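Local structure of chromosomal replication initiator protein DnaA (Aquifex aeolicus, 1L8Q) at residues L195-N200 with I279-K284; M231-F236 with R269-A274; E177-F182 with G206-I211; A264-R269 with H310-L315. The protein binds ATP and the chromosomal origin of replication and, as the bacterial initiator, probably starts and regulates DNA replication. One frame throughout, in Å; residues are numbered along the deposited sequence.

Interaction 1 (L195-N200 with I279-K284)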
# COMPACT_ATOMS: atom_id res chain seq x y z
N LEU A 195 -8.02 -13.84 7.53
CA LEU A 195 -7.11 -14.30 6.49
C LEU A 195 -7.70 -14.03 5.13
O LEU A 195 -7.05 -13.45 4.26
CB LEU A 195 -6.79 -15.78 6.62
CG LEU A 195 -5.59 -16.19 7.49
CD1 LEU A 195 -5.31 -17.68 7.30
CD2 LEU A 195 -4.35 -15.36 7.18
N GLU A 196 -8.96 -14.42 4.97
CA GLU A 196 -9.64 -14.24 3.70
C GLU A 196 -9.91 -12.79 3.31
O GLU A 196 -9.99 -12.48 2.14
CB GLU A 196 -10.94 -15.03 3.65
CG GLU A 196 -10.82 -16.42 3.01
CD GLU A 196 -10.43 -16.39 1.52
OE1 GLU A 196 -10.06 -15.31 1.00
OE2 GLU A 196 -10.49 -17.47 0.87
N ASN A 197 -10.03 -11.89 4.29
CA ASN A 197 -10.43 -10.52 3.95
C ASN A 197 -9.45 -9.39 4.23
O ASN A 197 -9.87 -8.24 4.34
CB ASN A 197 -11.78 -10.20 4.58
CG ASN A 197 -12.88 -11.13 4.08
OD1 ASN A 197 -13.64 -10.78 3.19
ND2 ASN A 197 -12.96 -12.32 4.66
N THR A 198 -8.16 -9.69 4.31
CA THR A 198 -7.18 -8.65 4.54
C THR A 198 -5.81 -8.99 3.96
O THR A 198 -5.48 -10.17 3.77
CB THR A 198 -7.05 -8.34 6.05
OG1 THR A 198 -6.41 -9.43 6.72
CG2 THR A 198 -8.41 -8.28 6.71
N LYS A 199 -5.02 -7.95 3.70
CA LYS A 199 -3.68 -8.11 3.15
C LYS A 199 -2.70 -7.26 3.96
O LYS A 199 -1.51 -7.54 4.00
CB LYS A 199 -3.68 -7.67 1.70
CG LYS A 199 -4.19 -6.25 1.49
CD LYS A 199 -3.66 -5.63 0.17
CE LYS A 199 -4.34 -4.29 -0.12
NZ LYS A 199 -3.52 -3.41 -1.02
N ASN A 200 -3.24 -6.23 4.60
CA ASN A 200 -2.50 -5.23 5.36
C ASN A 200 -2.76 -5.45 6.83
O ASN A 200 -3.64 -6.18 7.19
CB ASN A 200 -3.09 -3.85 5.04
CG ASN A 200 -2.27 -3.09 4.08
OD1 ASN A 200 -1.04 -3.12 4.14
ND2 ASN A 200 -2.94 -2.36 3.17
N ILE A 279 -16.87 -5.78 -5.04
CA ILE A 279 -17.56 -5.78 -6.31
C ILE A 279 -17.10 -6.99 -7.12
O ILE A 279 -17.91 -7.71 -7.69
CB ILE A 279 -17.29 -4.48 -7.08
CG1 ILE A 279 -17.75 -3.28 -6.25
CG2 ILE A 279 -18.00 -4.50 -8.42
CD1 ILE A 279 -17.30 -1.97 -6.82
N ALA A 280 -15.79 -7.21 -7.16
CA ALA A 280 -15.25 -8.35 -7.90
C ALA A 280 -15.88 -9.64 -7.41
O ALA A 280 -16.30 -10.47 -8.19
CB ALA A 280 -13.73 -8.41 -7.78
N ARG A 281 -15.96 -9.78 -6.09
CA ARG A 281 -16.54 -10.98 -5.49
C ARG A 281 -18.02 -11.10 -5.85
O ARG A 281 -18.52 -12.19 -6.11
CB ARG A 281 -16.38 -10.97 -3.97
CG ARG A 281 -14.96 -11.17 -3.47
CD ARG A 281 -14.85 -11.25 -1.96
NE ARG A 281 -13.46 -11.21 -1.50
CZ ARG A 281 -12.97 -12.00 -0.56
NH1 ARG A 281 -13.76 -12.88 0.04
NH2 ARG A 281 -11.69 -11.90 -0.20
N ALA A 282 -18.71 -9.98 -5.83
CA ALA A 282 -20.12 -9.98 -6.14
C ALA A 282 -20.32 -10.56 -7.52
O ALA A 282 -21.07 -11.51 -7.71
CB ALA A 282 -20.66 -8.57 -6.08
N PHE A 283 -19.64 -9.98 -8.49
CA PHE A 283 -19.68 -10.48 -9.84
C PHE A 283 -18.67 -11.59 -9.92
O PHE A 283 -17.47 -11.35 -10.01
CB PHE A 283 -19.36 -9.37 -10.83
CG PHE A 283 -20.28 -8.19 -10.73
CD1 PHE A 283 -21.56 -8.25 -11.24
CD2 PHE A 283 -19.87 -7.03 -10.10
CE1 PHE A 283 -22.41 -7.17 -11.13
CE2 PHE A 283 -20.72 -5.95 -10.00
CZ PHE A 283 -21.99 -6.02 -10.52
N LYS A 284 -19.16 -12.82 -9.84
CA LYS A 284 -18.28 -13.98 -9.77
C LYS A 284 -17.11 -13.89 -10.72
O LYS A 284 -17.26 -14.02 -11.93
CB LYS A 284 -19.07 -15.26 -9.91
CG LYS A 284 -20.06 -15.38 -8.77
CD LYS A 284 -20.98 -16.55 -8.88
CE LYS A 284 -22.16 -16.36 -7.94
NZ LYS A 284 -23.21 -17.39 -8.12
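Glu196 O receives a hydrogen bond from Arg281 NH2 at 2.9 Å, the one hydrogen bond between the two segments. It is moderately bent, with an N-H...O angle of 141°, and the donor arrives tilted out of the carbonyl plane instead of lying in it. The backbones here are far apart, 11.3 Å from Asn197 CA to Arg281 CA, so the arginine has to span the gap. It does so with a chain extended from CG to NE (chi2 -176°), which carries the guanidinium from helix 276-282 to the C-terminal end of helix 188-197. There the Glu196 carboxylate adds a long salt bridge, OE1 lying 4.0 Å from Arg281 NH2; its plane stands steeply against that of the guanidinium, so the two groups do not pair side by side. Asn197 comes from another direction. Its OD1 sits over one guanidinium face, displaced toward the rim and 3.8 Å from Arg281 NH1, while its ND2 is bound to Tyr193 O one turn earlier, a bond that helps to fix how the amide is turned. Residues 195-200 belong to the AAA+ region and residues 279-284 to the DNA-binding domain IV, so one arginine touches across the domain boundary, at the surface. A carbonyl oxygen, a distant carboxylate and an amide oxygen all present partial or full negative charge to the guanidinium. Such a polar, solvent-accessible clasp, with little apolar area buried, probably costs little to break, which is consistent with a domain IV thought to be flexible.

Interaction 2 (M231-F236 with R269-A274)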
# COMPACT_ATOMS: atom_id res chain seq x y z
N MSE A 231 -26.57 -7.54 -4.86
CA MSE A 231 -27.31 -8.42 -5.73
C MSE A 231 -28.58 -7.71 -6.18
O MSE A 231 -29.02 -7.86 -7.32
CB MSE A 231 -27.64 -9.73 -5.00
CG MSE A 231 -28.34 -10.79 -5.86
SE MSE A 231 -27.22 -11.55 -7.28
CE MSE A 231 -25.41 -11.12 -6.53
N GLN A 232 -29.15 -6.91 -5.28
CA GLN A 232 -30.33 -6.13 -5.60
C GLN A 232 -30.01 -5.18 -6.74
O GLN A 232 -30.84 -4.95 -7.61
CB GLN A 232 -30.82 -5.35 -4.39
CG GLN A 232 -31.79 -6.09 -3.49
CD GLN A 232 -32.33 -5.20 -2.37
OE1 GLN A 232 -31.75 -5.15 -1.28
NE2 GLN A 232 -33.42 -4.50 -2.64
N ILE A 233 -28.80 -4.64 -6.74
CA ILE A 233 -28.39 -3.74 -7.81
C ILE A 233 -28.28 -4.49 -9.13
O ILE A 233 -28.63 -3.97 -10.19
CB ILE A 233 -27.08 -3.02 -7.45
CG1 ILE A 233 -27.39 -1.83 -6.54
CG2 ILE A 233 -26.39 -2.54 -8.70
CD1 ILE A 233 -26.18 -1.09 -6.07
N VAL A 234 -27.82 -5.74 -9.08
CA VAL A 234 -27.74 -6.55 -10.27
C VAL A 234 -29.14 -6.83 -10.79
O VAL A 234 -29.40 -6.67 -11.99
CB VAL A 234 -26.97 -7.86 -10.03
CG1 VAL A 234 -27.09 -8.78 -11.25
CG2 VAL A 234 -25.51 -7.56 -9.73
N GLU A 235 -30.05 -7.22 -9.91
CA GLU A 235 -31.45 -7.41 -10.29
C GLU A 235 -31.95 -6.14 -10.97
O GLU A 235 -32.69 -6.19 -11.94
CB GLU A 235 -32.33 -7.66 -9.06
CG GLU A 235 -32.19 -9.03 -8.42
CD GLU A 235 -32.98 -9.14 -7.12
OE1 GLU A 235 -33.46 -8.10 -6.60
OE2 GLU A 235 -33.13 -10.28 -6.62
N PHE A 236 -31.55 -4.99 -10.43
CA PHE A 236 -32.02 -3.71 -10.95
C PHE A 236 -31.55 -3.48 -12.38
O PHE A 236 -32.37 -3.29 -13.27
CB PHE A 236 -31.58 -2.57 -10.06
CG PHE A 236 -31.99 -1.24 -10.56
CD1 PHE A 236 -33.31 -0.84 -10.49
CD2 PHE A 236 -31.05 -0.38 -11.11
CE1 PHE A 236 -33.69 0.38 -10.97
CE2 PHE A 236 -31.43 0.85 -11.59
CZ PHE A 236 -32.76 1.23 -11.52
N ARG A 269 -20.18 0.19 -7.10
CA ARG A 269 -19.11 1.05 -6.63
C ARG A 269 -19.65 2.39 -6.17
O ARG A 269 -19.39 2.81 -5.06
CB ARG A 269 -18.04 1.25 -7.72
CG ARG A 269 -16.85 2.09 -7.29
CD ARG A 269 -16.10 1.56 -6.07
NE ARG A 269 -14.71 1.98 -6.08
CZ ARG A 269 -13.89 1.92 -5.04
NH1 ARG A 269 -14.33 1.45 -3.87
NH2 ARG A 269 -12.64 2.33 -5.16
N LYS A 270 -20.43 3.04 -7.01
CA LYS A 270 -20.84 4.41 -6.72
C LYS A 270 -22.05 4.54 -5.79
O LYS A 270 -22.13 5.48 -4.99
CB LYS A 270 -21.04 5.20 -8.01
CG LYS A 270 -19.76 5.34 -8.85
CD LYS A 270 -18.67 6.09 -8.07
CE LYS A 270 -17.60 6.64 -9.01
NZ LYS A 270 -16.85 7.76 -8.38
N VAL A 271 -22.99 3.60 -5.89
CA VAL A 271 -24.21 3.69 -5.11
C VAL A 271 -24.12 3.02 -3.72
O VAL A 271 -24.62 3.55 -2.75
CB VAL A 271 -25.42 3.15 -5.88
CG1 VAL A 271 -26.63 3.06 -4.97
CG2 VAL A 271 -25.72 4.05 -7.08
N CYS A 272 -23.45 1.87 -3.64
CA CYS A 272 -23.33 1.18 -2.36
C CYS A 272 -21.95 1.28 -1.72
O CYS A 272 -21.74 0.70 -0.66
CB CYS A 272 -23.72 -0.28 -2.50
SG CYS A 272 -25.47 -0.54 -2.83
N SER A 273 -21.03 2.00 -2.35
CA SER A 273 -19.69 2.18 -1.78
C SER A 273 -19.00 0.85 -1.51
O SER A 273 -18.39 0.68 -0.47
CB SER A 273 -19.76 2.97 -0.48
OG SER A 273 -20.01 4.34 -0.75
N ALA A 274 -19.13 -0.09 -2.44
CA ALA A 274 -18.49 -1.38 -2.29
C ALA A 274 -17.07 -1.32 -2.82
O ALA A 274 -16.80 -0.71 -3.85
CB ALA A 274 -19.28 -2.44 -3.01
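Ile233 faces Cys272 and Val271 and alone bridges the two segments, but its neighbours in sequence show how one helix serves several partners in turn: Gln232, just before it, packs against Ile323 of helix 308-323, Val234, just after, goes to Phe283, and Phe236 reaches Leu315 and Gln318. Ile233 itself points at the end of helix 258-272: CG1 stands beside its own backbone N (chi1 -81°) and the chain runs on extended, which pushes CD1 outward as the foremost atom. CD1 lies 3.4 Å from Cys272 SG and 4.3 Å from Val271 CG1, a small apolar contact in which one methyl does the touching. Cys272 is the closer partner, its sulfur turned toward helix 216-241. Regular i to i+4 backbone bonds, such as Phe236 N to Gln232 O at 2.9 Å, continue the helix through the segment. On the other segment the chain leaves the helix at Ser273, whose positive phi of 56° puts it in the left-handed helical region. Arg269 bends back over this turn, NH1 donating to Ala274 O at 3.3 Å from above the carbonyl plane, so that the side chain spans the bend. The turn leads into helix 276-282, whose Ile279 packs on both Arg269 and Ala274. Long helix 216-241 thus lies against the end of the helix that precedes the helix-turn-helix, part of the all-helical domain IV, which binds double-stranded DNA.

Interaction 3 (E177-F182 with G206-I211)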
# COMPACT_ATOMS: atom_id res chain seq x y z
N GLU A 177 -1.24 -11.94 16.68
CA GLU A 177 -0.73 -10.90 17.57
C GLU A 177 -1.78 -9.82 17.76
O GLU A 177 -2.07 -9.43 18.88
CB GLU A 177 0.65 -10.34 17.13
CG GLU A 177 1.85 -10.95 17.88
CD GLU A 177 3.23 -10.71 17.21
OE1 GLU A 177 3.48 -9.59 16.68
OE2 GLU A 177 4.07 -11.65 17.24
N LYS A 178 -2.40 -9.39 16.67
CA LYS A 178 -3.40 -8.31 16.69
C LYS A 178 -4.61 -8.66 17.55
O LYS A 178 -5.10 -7.84 18.33
CB LYS A 178 -3.84 -7.97 15.27
CG LYS A 178 -2.80 -7.18 14.49
CD LYS A 178 -2.36 -5.98 15.28
CE LYS A 178 -1.21 -5.27 14.61
NZ LYS A 178 -1.06 -3.91 15.18
N LEU A 179 -5.09 -9.88 17.40
CA LEU A 179 -6.21 -10.31 18.21
C LEU A 179 -5.90 -10.25 19.72
O LEU A 179 -6.75 -9.86 20.51
CB LEU A 179 -6.69 -11.70 17.78
CG LEU A 179 -7.46 -11.72 16.44
CD1 LEU A 179 -7.73 -13.15 16.00
CD2 LEU A 179 -8.77 -10.92 16.49
N LYS A 180 -4.68 -10.60 20.12
CA LYS A 180 -4.26 -10.40 21.51
C LYS A 180 -4.12 -8.92 21.86
O LYS A 180 -4.46 -8.52 22.96
CB LYS A 180 -2.94 -11.10 21.80
CG LYS A 180 -3.05 -12.57 22.08
CD LYS A 180 -1.81 -13.31 21.55
CE LYS A 180 -1.90 -14.81 21.83
NZ LYS A 180 -0.93 -15.57 20.96
N GLU A 181 -3.61 -8.11 20.93
CA GLU A 181 -3.50 -6.66 21.15
C GLU A 181 -4.85 -6.06 21.51
O GLU A 181 -4.97 -5.28 22.44
CB GLU A 181 -3.00 -5.95 19.89
CG GLU A 181 -1.57 -5.49 19.93
CD GLU A 181 -1.29 -4.42 18.88
OE1 GLU A 181 -1.70 -3.26 19.11
OE2 GLU A 181 -0.63 -4.73 17.86
N PHE A 182 -5.87 -6.42 20.74
CA PHE A 182 -7.17 -5.81 20.89
C PHE A 182 -8.16 -6.65 21.70
O PHE A 182 -9.38 -6.43 21.67
CB PHE A 182 -7.72 -5.39 19.51
CG PHE A 182 -6.90 -4.32 18.87
CD1 PHE A 182 -7.07 -2.99 19.23
CD2 PHE A 182 -5.91 -4.64 17.94
CE1 PHE A 182 -6.27 -1.98 18.65
CE2 PHE A 182 -5.13 -3.66 17.36
CZ PHE A 182 -5.30 -2.33 17.71
N GLY A 206 -8.83 -2.42 10.76
CA GLY A 206 -10.13 -1.97 10.30
C GLY A 206 -11.22 -2.99 10.60
O GLY A 206 -12.29 -2.65 11.13
N LYS A 207 -10.97 -4.25 10.27
CA LYS A 207 -11.94 -5.30 10.57
C LYS A 207 -12.11 -5.45 12.08
O LYS A 207 -13.23 -5.56 12.57
CB LYS A 207 -11.53 -6.64 9.97
CG LYS A 207 -11.67 -6.72 8.47
CD LYS A 207 -13.04 -6.33 8.02
CE LYS A 207 -13.18 -6.53 6.52
NZ LYS A 207 -14.34 -5.80 5.94
N ILE A 208 -11.01 -5.43 12.82
CA ILE A 208 -11.08 -5.58 14.26
C ILE A 208 -11.92 -4.47 14.89
O ILE A 208 -12.74 -4.75 15.76
CB ILE A 208 -9.67 -5.68 14.88
CG1 ILE A 208 -9.10 -7.10 14.69
CG2 ILE A 208 -9.69 -5.34 16.32
CD1 ILE A 208 -7.62 -7.24 15.00
N LYS A 209 -11.75 -3.23 14.42
CA LYS A 209 -12.53 -2.10 14.92
C LYS A 209 -14.02 -2.42 14.76
O LYS A 209 -14.81 -2.19 15.67
CB LYS A 209 -12.21 -0.84 14.13
CG LYS A 209 -11.36 0.22 14.83
CD LYS A 209 -9.87 -0.18 14.96
CE LYS A 209 -8.94 1.08 15.09
NZ LYS A 209 -8.44 1.56 13.75
N LEU A 210 -14.39 -2.95 13.60
CA LEU A 210 -15.78 -3.28 13.33
C LEU A 210 -16.23 -4.44 14.19
O LEU A 210 -17.39 -4.51 14.60
CB LEU A 210 -15.97 -3.64 11.86
CG LEU A 210 -16.65 -2.65 10.91
CD1 LEU A 210 -16.73 -1.21 11.47
CD2 LEU A 210 -15.97 -2.67 9.52
N ILE A 211 -15.32 -5.35 14.49
CA ILE A 211 -15.69 -6.50 15.30
C ILE A 211 -15.95 -6.09 16.75
O ILE A 211 -16.89 -6.58 17.36
CB ILE A 211 -14.66 -7.63 15.21
CG1 ILE A 211 -14.78 -8.32 13.85
CG2 ILE A 211 -14.91 -8.65 16.29
CD1 ILE A 211 -13.52 -9.04 13.41
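Ile208 fills the tight half of this contact, reaching from helix 201-214 to the end of helix 168-181 with both of its branches. CG2 comes against the base of Phe182, 3.7 Å from CB and 3.9 Å from CG, and meets the ring obliquely; the two side chains cross at about a right angle. The other branch, CG1 to CD1, has CG1 beside the backbone N (chi1 -79°) and sends CD1 between two neighbours, 3.9 Å from Lys178 CB and 4.1 Å from Leu179 CD2. With both branches gone, as in an alanine here, Phe182 and Leu179 would probably face a gap between the helices. Leu179 also leans on Ile191 and Leu194 of helix 188-197, so three successive helices meet here; they belong to the helical part of the AAA+ region, which in this family forms the lid beside the nucleotide. The bound ADP lies about 5 Å from the side chain of Lys178. Toward the polar side the packing gives way to charges. Lys178 lends only its CB to the apolar contact, then bends at chi2 and leads away; its NZ lies 2.8 Å from Glu181 OE2, on the syn side and 32° out of the carboxylate plane. Glu205 OE2 makes a second salt bridge to the same amine, and Phe182 O accepts a hydrogen bond from Lys212 NZ.

Interaction 4 (A264-R269 with H310-L315)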
# COMPACT_ATOMS: atom_id res chain seq x y z
N ALA A 264 -23.47 -1.86 -13.83
CA ALA A 264 -23.71 -2.54 -12.56
C ALA A 264 -22.52 -2.33 -11.63
O ALA A 264 -22.65 -1.71 -10.58
CB ALA A 264 -23.96 -4.01 -12.79
N MSE A 265 -21.36 -2.84 -12.02
CA MSE A 265 -20.16 -2.65 -11.23
C MSE A 265 -20.08 -1.18 -10.80
O MSE A 265 -19.81 -0.87 -9.64
CB MSE A 265 -18.91 -3.04 -12.01
CG MSE A 265 -18.79 -4.53 -12.24
SE MSE A 265 -17.35 -4.99 -13.46
CE MSE A 265 -17.53 -6.91 -13.42
N TYR A 266 -20.35 -0.28 -11.74
CA TYR A 266 -20.34 1.15 -11.46
C TYR A 266 -21.33 1.50 -10.37
O TYR A 266 -21.02 2.25 -9.44
CB TYR A 266 -20.64 1.96 -12.73
CG TYR A 266 -20.58 3.45 -12.52
CD1 TYR A 266 -19.38 4.14 -12.64
CD2 TYR A 266 -21.73 4.17 -12.19
CE1 TYR A 266 -19.32 5.51 -12.45
CE2 TYR A 266 -21.68 5.53 -11.99
CZ TYR A 266 -20.48 6.20 -12.12
OH TYR A 266 -20.44 7.56 -11.92
N LEU A 267 -22.53 0.94 -10.47
CA LEU A 267 -23.56 1.21 -9.48
C LEU A 267 -23.19 0.63 -8.11
O LEU A 267 -23.46 1.24 -7.07
CB LEU A 267 -24.91 0.69 -9.95
CG LEU A 267 -25.47 1.39 -11.19
CD1 LEU A 267 -26.98 1.24 -11.26
CD2 LEU A 267 -25.10 2.85 -11.17
N CYS A 268 -22.57 -0.55 -8.11
CA CYS A 268 -22.14 -1.18 -6.87
C CYS A 268 -21.07 -0.31 -6.26
O CYS A 268 -21.06 -0.07 -5.05
CB CYS A 268 -21.57 -2.57 -7.13
SG CYS A 268 -22.80 -3.89 -7.22
N ARG A 269 -20.18 0.19 -7.10
CA ARG A 269 -19.11 1.05 -6.63
C ARG A 269 -19.65 2.39 -6.17
O ARG A 269 -19.39 2.81 -5.06
CB ARG A 269 -18.04 1.25 -7.72
CG ARG A 269 -16.85 2.09 -7.29
CD ARG A 269 -16.10 1.56 -6.07
NE ARG A 269 -14.71 1.98 -6.08
CZ ARG A 269 -13.89 1.92 -5.04
NH1 ARG A 269 -14.33 1.45 -3.87
NH2 ARG A 269 -12.64 2.33 -5.16
N HIS A 310 -26.58 11.38 -17.84
CA HIS A 310 -27.94 11.48 -17.31
C HIS A 310 -28.60 10.13 -17.12
O HIS A 310 -29.42 9.95 -16.22
CB HIS A 310 -28.80 12.37 -18.21
CG HIS A 310 -28.64 13.83 -17.94
ND1 HIS A 310 -28.01 14.69 -18.82
CD2 HIS A 310 -29.02 14.59 -16.88
CE1 HIS A 310 -28.02 15.91 -18.32
NE2 HIS A 310 -28.63 15.88 -17.14
N LEU A 311 -28.26 9.18 -17.99
CA LEU A 311 -28.77 7.83 -17.84
C LEU A 311 -28.23 7.30 -16.51
O LEU A 311 -28.96 7.16 -15.53
CB LEU A 311 -28.28 6.95 -18.98
CG LEU A 311 -29.27 5.92 -19.54
CD1 LEU A 311 -28.58 4.59 -19.76
CD2 LEU A 311 -30.49 5.75 -18.64
N VAL A 312 -26.93 7.03 -16.48
CA VAL A 312 -26.28 6.55 -15.29
C VAL A 312 -26.79 7.30 -14.07
O VAL A 312 -27.10 6.69 -13.04
CB VAL A 312 -24.75 6.74 -15.38
CG1 VAL A 312 -24.11 6.56 -14.00
CG2 VAL A 312 -24.16 5.77 -16.39
N GLY A 313 -26.90 8.61 -14.19
CA GLY A 313 -27.37 9.44 -13.10
C GLY A 313 -28.75 9.00 -12.63
O GLY A 313 -29.02 8.91 -11.44
N PHE A 314 -29.62 8.73 -13.59
CA PHE A 314 -30.97 8.30 -13.29
C PHE A 314 -30.97 6.90 -12.65
O PHE A 314 -31.74 6.62 -11.73
CB PHE A 314 -31.80 8.30 -14.56
CG PHE A 314 -33.19 7.82 -14.37
CD1 PHE A 314 -34.15 8.64 -13.82
CD2 PHE A 314 -33.55 6.53 -14.73
CE1 PHE A 314 -35.45 8.20 -13.64
CE2 PHE A 314 -34.83 6.08 -14.55
CZ PHE A 314 -35.79 6.92 -14.00
N LEU A 315 -30.10 6.03 -13.15
CA LEU A 315 -29.99 4.68 -12.62
C LEU A 315 -29.50 4.71 -11.17
O LEU A 315 -29.97 3.95 -10.32
CB LEU A 315 -29.05 3.84 -13.49
CG LEU A 315 -29.48 3.60 -14.93
CD1 LEU A 315 -28.45 2.76 -15.67
CD2 LEU A 315 -30.84 2.92 -14.95
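Tyr266 and Val312 meet through the CE2 corner of the tyrosine ring, and the torsions of both explain how. On the tyrosine, CG lies opposite the backbone N (chi1 -178°), which swings the ring out from helix 258-272. Val312 answers with CG1, the methyl that is itself anti to its backbone N (chi1 166°). CG1 approaches obliquely, 3.3 Å from Tyr266 CE2, 3.8 Å from CD2 and 4.1 Å from CZ, so the CE2 and CD2 atoms take the closest of the methyl contact. Further out, the tyrosine OH makes a weak hydrogen bond to Glu316 OE2, while Ile295 and Val298 of helix 290-300 pack against the tyrosine side chain as well. Leu267 lies alongside its neighbour in sequence: its CD2 sits in the plane of the tyrosine ring, at the edge, and probably helps to limit the ring's rotation. Its other methyl, CD1, goes across to helix 308-323, 4.0 Å from Leu315 CB. This is a branch end laid on the root of a side chain, the two leucines crossing at about a right angle, and Leu315 continues beyond it toward Tyr240 of helix 216-241. Every touching residue is buried, and the closest CA pair, Leu267 and Leu315, is 8.0 Å apart. Apolar helix-to-helix packing of this kind forms part of the apolar core of the all-helical, DNA-binding domain IV, with the helix-turn-helix at its side.

How the interactions relate
Following the chain, interaction 3 comes first, tying helix 168-181 to helix 201-214 within the AAA+ helical lid. Interaction 1 begins between those two segments, at 195-200, and closes its long loop only at 279-284, so the two contacts cross; of the four, only interaction 1 joins the lid to domain IV. Interaction 2 is nested inside that loop, linking helix 216-241 with the end of helix 258-272. Interaction 4 starts within interaction 2, at 264-269, and ends beyond interaction 1, at 310-315, so it crosses both; 2 and 4 share Arg269. Phe283 of interaction 1 packs on Val234 of 2 and Met265 of 4, joining them in domain IV. Interaction 3 is in series with 2 and 4.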